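Local coordinates for protein HhaI Restriction Endonuclease (Haemophilus parahaemolyticus, PDB 6UKI) that probably cleaves double-stranded DNA as a restriction endonuclease that recognises the sequence GCGC and cuts it in a metal-dependent reaction, at residues 30-35 and 42-47; 56-61 and 69-74. All coordinates share one frame; numbering follows the deposited sequence.

Contact 1 of 2, residues 30-35 and 42-47; sequences STTSDI and PFYIEA. With CA (calcium ion), chain G; CA (calcium ion), chain H; nucleotides of chain B.
D34 and E46 converge on one calcium ion, together with the backbone of A47. D34 OD2 and E46 OE1 each lie 2.3 Å from the calcium of chain G, and A47 O, OP1 of nucleotide DC9 of chain B and a water add further ligands. The other oxygen of D34, OD1, binds the calcium of chain H at 2.3 Å, so this carboxylate bridges the two metals. OP1 of DC9 of chain B does the same from the DNA side, at 2.7 Å from the chain H ion. A water and another phosphate of the bound DNA also belong to this second site. The two carboxylate planes are 37° apart, with OD2 and OE1 drawn together by their shared metal.

Several bonds position these ligands. The A47 amide donates to D34 OD2 over 3.0 Å, on the anti side and 27° out of the carboxylate plane. E46 CG lies opposite the backbone N (chi1 -180°), and a bend at chi2 turns OE1 to the metal and OE2 back toward S33 OG and, weakly, the D34 amide. Behind them, I35 and I45 form an antiparallel hydrogen-bonded pair, I45 N reaching I35 O over 2.8 Å. Farther out the Y44 ring runs past S33, and its hydroxyl, bonded to K25, receives a weak bond from T32 OG1. S30 OG extends to O4' of DC7 of chain B, 3.1 Å away.

The spacing of D34, E46 and K48 fits the PD-(D/E)XK nuclease motif. Cutting of GCGC before its last cytosine would make the phosphate of DC9 of chain B the scissile one. Two calcium ions there are consistent with a bound but uncleaved complex, since calcium commonly supports binding without hydrolysis.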
loop_
_atom_site.group_PDB
_atom_site.type_symbol
_atom_site.label_atom_id
_atom_site.label_comp_id
_atom_site.label_asym_id
_atom_site.label_seq_id
_atom_site.Cartn_x
_atom_site.Cartn_y
_atom_site.Cartn_z
ATOM N N SER A 30 1.183 7.709 -2.725
ATOM C CA SER A 30 2.088 6.660 -3.177
ATOM C C SER A 30 3.539 7.121 -3.283
ATOM O O SER A 30 4.438 6.276 -3.357
ATOM C CB SER A 30 1.593 6.127 -4.523
ATOM O OG SER A 30 2.667 5.736 -5.357
ATOM N N THR A 31 3.795 8.430 -3.271
ATOM C CA THR A 31 5.093 8.935 -3.707
ATOM C C THR A 31 6.168 8.819 -2.634
ATOM O O THR A 31 7.339 8.592 -2.959
ATOM C CB THR A 31 4.965 10.395 -4.151
ATOM O OG1 THR A 31 4.513 11.193 -3.049
ATOM C CG2 THR A 31 3.970 10.516 -5.286
ATOM N N THR A 32 5.804 8.960 -1.366
ATOM C CA THR A 32 6.769 9.102 -0.287
ATOM C C THR A 32 6.418 8.149 0.849
ATOM O O THR A 32 5.367 7.501 0.846
ATOM C CB THR A 32 6.802 10.556 0.214
ATOM O OG1 THR A 32 8.009 10.801 0.942
ATOM C CG2 THR A 32 5.596 10.841 1.099
ATOM N N SER A 33 7.312 8.072 1.833
ATOM C CA SER A 33 7.073 7.297 3.041
ATOM C C SER A 33 6.289 8.133 4.061
ATOM O O SER A 33 6.018 9.317 3.853
ATOM C CB SER A 33 8.396 6.801 3.612
ATOM O OG SER A 33 8.175 5.761 4.540
ATOM N N ASP A 34 5.957 7.517 5.204
ATOM C CA ASP A 34 4.860 7.993 6.052
ATOM C C ASP A 34 5.214 9.249 6.846
ATOM O O ASP A 34 4.467 10.233 6.824
ATOM C CB ASP A 34 4.422 6.885 7.013
ATOM C CG ASP A 34 3.812 5.696 6.300
ATOM O OD1 ASP A 34 3.466 5.834 5.108
ATOM O OD2 ASP A 34 3.675 4.627 6.937
ATOM N N ILE A 35 6.329 9.233 7.573
ATOM C CA ILE A 35 6.631 10.245 8.581
ATOM C C ILE A 35 8.033 10.793 8.343
ATOM O O ILE A 35 9.001 10.027 8.273
ATOM C CB ILE A 35 6.518 9.657 9.999
ATOM C CG1 ILE A 35 5.099 9.143 10.245
ATOM C CG2 ILE A 35 6.957 10.670 11.044
ATOM C CD1 ILE A 35 5.045 7.957 11.190
ATOM N N PRO A 42 17.489 14.823 8.562
ATOM C CA PRO A 42 16.156 14.336 8.197
ATOM C C PRO A 42 16.212 12.956 7.566
ATOM O O PRO A 42 17.155 12.607 6.853
ATOM C CB PRO A 42 15.658 15.386 7.198
ATOM C CG PRO A 42 16.910 15.992 6.641
ATOM C CD PRO A 42 17.884 16.004 7.775
ATOM N N PHE A 43 15.181 12.169 7.852
ATOM C CA PHE A 43 15.004 10.843 7.279
ATOM C C PHE A 43 13.530 10.477 7.412
ATOM O O PHE A 43 12.740 11.217 8.009
ATOM C CB PHE A 43 15.904 9.814 7.968
ATOM C CG PHE A 43 15.656 9.673 9.449
ATOM C CD1 PHE A 43 16.553 10.200 10.366
ATOM C CD2 PHE A 43 14.539 8.989 9.927
ATOM C CE1 PHE A 43 16.337 10.061 11.727
ATOM C CE2 PHE A 43 14.314 8.850 11.286
ATOM C CZ PHE A 43 15.214 9.386 12.187
ATOM N N TYR A 44 13.168 9.310 6.889
ATOM C CA TYR A 44 11.783 8.864 6.934
ATOM C C TYR A 44 11.619 7.714 7.913
ATOM O O TYR A 44 12.522 6.888 8.094
ATOM C CB TYR A 44 11.284 8.432 5.554
ATOM C CG TYR A 44 10.801 9.583 4.705
ATOM C CD1 TYR A 44 9.544 10.131 4.900
ATOM C CD2 TYR A 44 11.609 10.128 3.715
ATOM C CE1 TYR A 44 9.101 11.192 4.132
ATOM C CE2 TYR A 44 11.173 11.182 2.938
ATOM C CZ TYR A 44 9.921 11.711 3.155
ATOM O OH TYR A 44 9.480 12.758 2.390
ATOM N N ILE A 45 10.450 7.688 8.547
ATOM C CA ILE A 45 10.012 6.606 9.418
ATOM C C ILE A 45 8.773 5.988 8.790
ATOM O O ILE A 45 7.816 6.702 8.471
ATOM C CB ILE A 45 9.693 7.110 10.836
ATOM C CG1 ILE A 45 10.892 7.840 11.436
ATOM C CG2 ILE A 45 9.246 5.957 11.728
ATOM C CD1 ILE A 45 10.543 8.592 12.707
ATOM N N GLU A 46 8.782 4.670 8.623
ATOM C CA GLU A 46 7.674 3.964 7.994
ATOM C C GLU A 46 6.812 3.283 9.056
ATOM O O GLU A 46 7.314 2.465 9.833
ATOM C CB GLU A 46 8.198 2.940 6.991
ATOM C CG GLU A 46 7.109 2.152 6.276
ATOM C CD GLU A 46 6.230 3.011 5.381
ATOM O OE1 GLU A 46 5.196 2.496 4.915
ATOM O OE2 GLU A 46 6.564 4.190 5.139
ATOM N N ALA A 47 5.518 3.607 9.068
ATOM C CA ALA A 47 4.549 2.989 9.966
ATOM C C ALA A 47 3.877 1.806 9.278
ATOM O O ALA A 47 3.458 1.919 8.125
ATOM C CB ALA A 47 3.488 4.010 10.388
HETATM CA CA CA G . 3.217 2.584 6.053
HETATM CA CA CA H . 2.207 5.639 3.216
ATOM P P DC B 7 4.890 0.036 -8.841
ATOM O OP1 DC B 7 6.342 0.282 -8.710
ATOM O OP2 DC B 7 4.405 -1.355 -8.998
ATOM O "O5'" DC B 7 4.224 0.736 -7.576
ATOM C "C5'" DC B 7 4.606 2.055 -7.248
ATOM C "C4'" DC B 7 3.929 2.532 -5.973
ATOM O "O4'" DC B 7 2.517 2.757 -6.220
ATOM C "C3'" DC B 7 4.012 1.575 -4.784
ATOM O "O3'" DC B 7 4.340 2.321 -3.619
ATOM C "C2'" DC B 7 2.598 0.988 -4.716
ATOM C "C1'" DC B 7 1.764 2.164 -5.199
ATOM N N1 DC B 7 0.453 1.774 -5.762
ATOM C C2 DC B 7 -0.676 2.508 -5.422
ATOM O O2 DC B 7 -0.550 3.469 -4.664
ATOM N N3 DC B 7 -1.878 2.147 -5.933
ATOM C C4 DC B 7 -1.966 1.098 -6.751
ATOM N N4 DC B 7 -3.175 0.782 -7.227
ATOM C C5 DC B 7 -0.819 0.325 -7.111
ATOM C C6 DC B 7 0.360 0.696 -6.600
ATOM P P DC B 9 1.820 2.352 3.272
ATOM O OP1 DC B 9 2.037 3.228 4.433
ATOM O OP2 DC B 9 2.734 1.250 2.962
ATOM O "O5'" DC B 9 0.359 1.730 3.448
ATOM C "C5'" DC B 9 -0.628 2.480 4.089
ATOM C "C4'" DC B 9 -1.967 1.791 4.015
ATOM O "O4'" DC B 9 -2.434 1.725 2.648
ATOM C "C3'" DC B 9 -1.998 0.348 4.459
ATOM O "O3'" DC B 9 -1.932 0.260 5.867
ATOM C "C2'" DC B 9 -3.370 -0.055 3.919
ATOM C "C1'" DC B 9 -3.359 0.637 2.545
ATOM N N1 DC B 9 -2.914 -0.273 1.442
ATOM C C2 DC B 9 -3.851 -1.068 0.790
ATOM O O2 DC B 9 -5.032 -0.980 1.117
ATOM N N3 DC B 9 -3.434 -1.905 -0.195
ATOM C C4 DC B 9 -2.139 -1.960 -0.525
ATOM N N4 DC B 9 -1.774 -2.795 -1.506
ATOM C C5 DC B 9 -1.162 -1.163 0.135
ATOM C C6 DC B 9 -1.587 -0.344 1.105
HETATM O O HOH W 1 4.379 4.767 2.817
HETATM O O HOH W 2 1.637 3.577 7.238
#

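Contact 2 of 2, residues 56-61 and 69-74. With nucleotides of chain B.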
loop_
_atom_site.group_PDB
_atom_site.type_symbol
_atom_site.label_atom_id
_atom_site.label_comp_id
_atom_site.label_asym_id
_atom_site.label_seq_id
_atom_site.Cartn_x
_atom_site.Cartn_y
_atom_site.Cartn_z
ATOM N N GLN A 56 5.602 -3.552 -3.812
ATOM C CA GLN A 56 5.151 -4.295 -4.982
ATOM C C GLN A 56 5.916 -3.844 -6.217
ATOM O O GLN A 56 6.615 -2.828 -6.206
ATOM C CB GLN A 56 3.656 -4.091 -5.207
ATOM C CG GLN A 56 3.352 -2.693 -5.693
ATOM C CD GLN A 56 1.990 -2.576 -6.311
ATOM O OE1 GLN A 56 0.976 -2.673 -5.620
ATOM N NE2 GLN A 56 1.951 -2.370 -7.624
ATOM N N PHE A 57 5.757 -4.613 -7.293
ATOM C CA PHE A 57 6.133 -4.166 -8.627
ATOM C C PHE A 57 5.369 -4.998 -9.648
ATOM O O PHE A 57 5.149 -6.193 -9.441
ATOM C CB PHE A 57 7.644 -4.268 -8.863
ATOM C CG PHE A 57 8.199 -5.644 -8.659
ATOM C CD1 PHE A 57 8.273 -6.547 -9.713
ATOM C CD2 PHE A 57 8.657 -6.037 -7.414
ATOM C CE1 PHE A 57 8.787 -7.822 -9.525
ATOM C CE2 PHE A 57 9.174 -7.311 -7.218
ATOM C CZ PHE A 57 9.235 -8.205 -8.277
ATOM N N VAL A 58 4.974 -4.362 -10.742
ATOM C CA VAL A 58 4.188 -5.019 -11.781
ATOM C C VAL A 58 5.108 -5.815 -12.692
ATOM O O VAL A 58 6.206 -5.368 -13.037
ATOM C CB VAL A 58 3.383 -3.979 -12.581
ATOM C CG1 VAL A 58 2.794 -4.597 -13.830
ATOM C CG2 VAL A 58 2.290 -3.393 -11.713
ATOM N N LEU A 59 4.653 -7.005 -13.083
ATOM C CA LEU A 59 5.311 -7.842 -14.078
ATOM C C LEU A 59 4.318 -8.154 -15.184
ATOM O O LEU A 59 3.209 -8.623 -14.908
ATOM C CB LEU A 59 5.818 -9.144 -13.463
ATOM C CG LEU A 59 7.083 -9.052 -12.618
ATOM C CD1 LEU A 59 7.603 -10.448 -12.319
ATOM C CD2 LEU A 59 8.135 -8.210 -13.320
ATOM N N ILE A 60 4.712 -7.901 -16.424
ATOM C CA ILE A 60 3.869 -8.149 -17.588
ATOM C C ILE A 60 4.344 -9.449 -18.245
ATOM O O ILE A 60 5.503 -9.516 -18.674
ATOM C CB ILE A 60 3.916 -6.984 -18.587
ATOM C CG1 ILE A 60 3.622 -5.661 -17.874
ATOM C CG2 ILE A 60 2.938 -7.225 -19.737
ATOM C CD1 ILE A 60 2.142 -5.367 -17.700
ATOM N N PRO A 61 3.501 -10.476 -18.328
ATOM C CA PRO A 61 3.918 -11.700 -19.021
ATOM C C PRO A 61 4.141 -11.438 -20.500
ATOM O O PRO A 61 3.383 -10.706 -21.139
ATOM C CB PRO A 61 2.739 -12.655 -18.794
ATOM C CG PRO A 61 1.583 -11.777 -18.501
ATOM C CD PRO A 61 2.141 -10.586 -17.780
ATOM N N ASP A 69 8.366 -9.565 -18.019
ATOM C CA ASP A 69 9.033 -8.291 -18.235
ATOM C C ASP A 69 8.666 -7.329 -17.117
ATOM O O ASP A 69 7.490 -7.194 -16.765
ATOM C CB ASP A 69 8.658 -7.693 -19.593
ATOM C CG ASP A 69 9.332 -8.408 -20.752
ATOM O OD1 ASP A 69 8.619 -8.863 -21.669
ATOM O OD2 ASP A 69 10.579 -8.516 -20.743
ATOM N N TYR A 70 9.681 -6.681 -16.555
ATOM C CA TYR A 70 9.469 -5.577 -15.630
ATOM C C TYR A 70 8.786 -4.422 -16.353
ATOM O O TYR A 70 9.248 -3.981 -17.411
ATOM C CB TYR A 70 10.812 -5.130 -15.061
ATOM C CG TYR A 70 10.739 -4.372 -13.768
ATOM C CD1 TYR A 70 10.597 -5.039 -12.557
ATOM C CD2 TYR A 70 10.846 -2.987 -13.749
ATOM C CE1 TYR A 70 10.550 -4.346 -11.360
ATOM C CE2 TYR A 70 10.797 -2.286 -12.557
ATOM C CZ TYR A 70 10.649 -2.972 -11.368
ATOM O OH TYR A 70 10.596 -2.283 -10.186
ATOM N N SER A 71 7.685 -3.932 -15.792
ATOM C CA SER A 71 6.927 -2.877 -16.463
ATOM C C SER A 71 7.712 -1.570 -16.453
ATOM O O SER A 71 8.163 -1.134 -15.384
ATOM C CB SER A 71 5.574 -2.688 -15.781
ATOM O OG SER A 71 4.964 -1.475 -16.181
ATOM N N PRO A 72 7.885 -0.911 -17.605
ATOM C CA PRO A 72 8.651 0.344 -17.616
ATOM C C PRO A 72 7.977 1.466 -16.852
ATOM O O PRO A 72 8.657 2.424 -16.460
ATOM C CB PRO A 72 8.770 0.679 -19.105
ATOM C CG PRO A 72 7.569 0.052 -19.711
ATOM C CD PRO A 72 7.315 -1.216 -18.928
ATOM N N LYS A 73 6.671 1.371 -16.619
ATOM C CA LYS A 73 5.935 2.359 -15.843
ATOM C C LYS A 73 6.064 2.155 -14.339
ATOM O O LYS A 73 5.477 2.933 -13.577
ATOM C CB LYS A 73 4.457 2.343 -16.247
ATOM C CG LYS A 73 4.198 2.798 -17.682
ATOM C CD LYS A 73 2.831 2.334 -18.168
ATOM C CE LYS A 73 2.569 2.756 -19.604
ATOM N NZ LYS A 73 2.368 4.228 -19.718
ATOM N N ASN A 74 6.813 1.150 -13.890
ATOM C CA ASN A 74 7.028 0.967 -12.459
ATOM C C ASN A 74 7.740 2.179 -11.865
ATOM O O ASN A 74 8.316 3.008 -12.574
ATOM C CB ASN A 74 7.843 -0.298 -12.186
ATOM C CG ASN A 74 6.983 -1.543 -12.143
ATOM O OD1 ASN A 74 5.770 -1.467 -11.947
ATOM N ND2 ASN A 74 7.605 -2.698 -12.324
ATOM P P DC B 7 4.890 0.036 -8.841
ATOM O OP1 DC B 7 6.342 0.282 -8.710
ATOM O OP2 DC B 7 4.405 -1.355 -8.998
ATOM O "O5'" DC B 7 4.224 0.736 -7.576
ATOM C "C5'" DC B 7 4.606 2.055 -7.248
ATOM C "C4'" DC B 7 3.929 2.532 -5.973
ATOM O "O4'" DC B 7 2.517 2.757 -6.220
ATOM C "C3'" DC B 7 4.012 1.575 -4.784
ATOM O "O3'" DC B 7 4.340 2.321 -3.619
ATOM C "C2'" DC B 7 2.598 0.988 -4.716
ATOM C "C1'" DC B 7 1.764 2.164 -5.199
ATOM N N1 DC B 7 0.453 1.774 -5.762
ATOM C C2 DC B 7 -0.676 2.508 -5.422
ATOM O O2 DC B 7 -0.550 3.469 -4.664
ATOM N N3 DC B 7 -1.878 2.147 -5.933
ATOM C C4 DC B 7 -1.966 1.098 -6.751
ATOM N N4 DC B 7 -3.175 0.782 -7.227
ATOM C C5 DC B 7 -0.819 0.325 -7.111
ATOM C C6 DC B 7 0.360 0.696 -6.600
ATOM P P DG B 6 1.289 -0.716 -14.788
ATOM O OP1 DG B 6 2.423 -1.139 -15.643
ATOM O OP2 DG B 6 0.203 -1.678 -14.492
ATOM O "O5'" DG B 6 1.832 -0.151 -13.392
ATOM C "C5'" DG B 6 2.718 0.953 -13.390
ATOM C "C4'" DG B 6 2.974 1.467 -11.982
ATOM O "O4'" DG B 6 1.822 2.203 -11.506
ATOM C "C3'" DG B 6 3.278 0.412 -10.918
ATOM O "O3'" DG B 6 4.328 0.908 -10.066
ATOM C "C2'" DG B 6 1.945 0.283 -10.177
ATOM C "C1'" DG B 6 1.425 1.710 -10.240
ATOM N N9 DG B 6 -0.028 1.843 -10.171
ATOM C C8 DG B 6 -0.964 1.069 -10.823
ATOM N N7 DG B 6 -2.194 1.450 -10.608
ATOM C C5 DG B 6 -2.065 2.563 -9.773
ATOM C C6 DG B 6 -3.059 3.401 -9.204
ATOM O O6 DG B 6 -4.291 3.331 -9.333
ATOM N N1 DG B 6 -2.497 4.403 -8.412
ATOM C C2 DG B 6 -1.155 4.577 -8.196
ATOM N N2 DG B 6 -0.811 5.598 -7.398
ATOM N N3 DG B 6 -0.213 3.802 -8.724
ATOM C C4 DG B 6 -0.740 2.820 -9.500
#
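With N74 CG anti to its carbonyl carbon (chi1 -84°), the side-chain amide swings against the backbone of V58, while F57 CG, set between backbone N and carbonyl carbon (chi1 57°), sends its ring toward Y70. N74 grips V58 twice. ND2 donates to a lone pair of V58 O over 3.1 Å, in the carbonyl plane, and OD1 accepts from V58 N over 3.2 Å with the donor tilted from its plane. The amide thus does for V58 what a neighbouring strand would do, just where strand 67-70 has ended. V58 O also takes a weak bond from S71 N.

Beyond this, I60 and D69 exchange two backbone bonds as an antiparallel hydrogen-bonded pair, and L59 CD2 packs beside Y70 CA, 3.7 Å away. The F57 and Y70 rings lie near parallel but slid apart, with centroids 5.6 Å from each other, and N74 ND2 sits over the Y70 face.

Q56 NE2 donates to OP2 of DC7 of chain B over 3.0 Å, its OE1 being held by K157, and S71 OG reaches OP1 of DG6 of chain B at 2.6 Å. A type I turn links S71 to N74, whose amide holds V58, so the contact forms a surface that binds the phosphates of two successive nucleotides; these bonds go to the backbone and not to the bases.

In the fold
From the N terminus, the chain runs through helix 3-18 and strand 22-24 into the loop that holds 30-35. Contact 1 then closes the short turn between strands 35-37 and 43-47, within a mixed sheet packed on helices 3-18 and 242-256. Strand 51-62 follows, and contact 2 closes its hairpin with strand 67-70 at the margin of a separate antiparallel sheet, beside helix 80-91. The two loops lie in series, neither nesting nor crossing. Their centres are 23 Å apart and their nearest atoms about 8 Å, yet both meet DC7 of chain B, which links the metal site to the phosphate-binding hairpin.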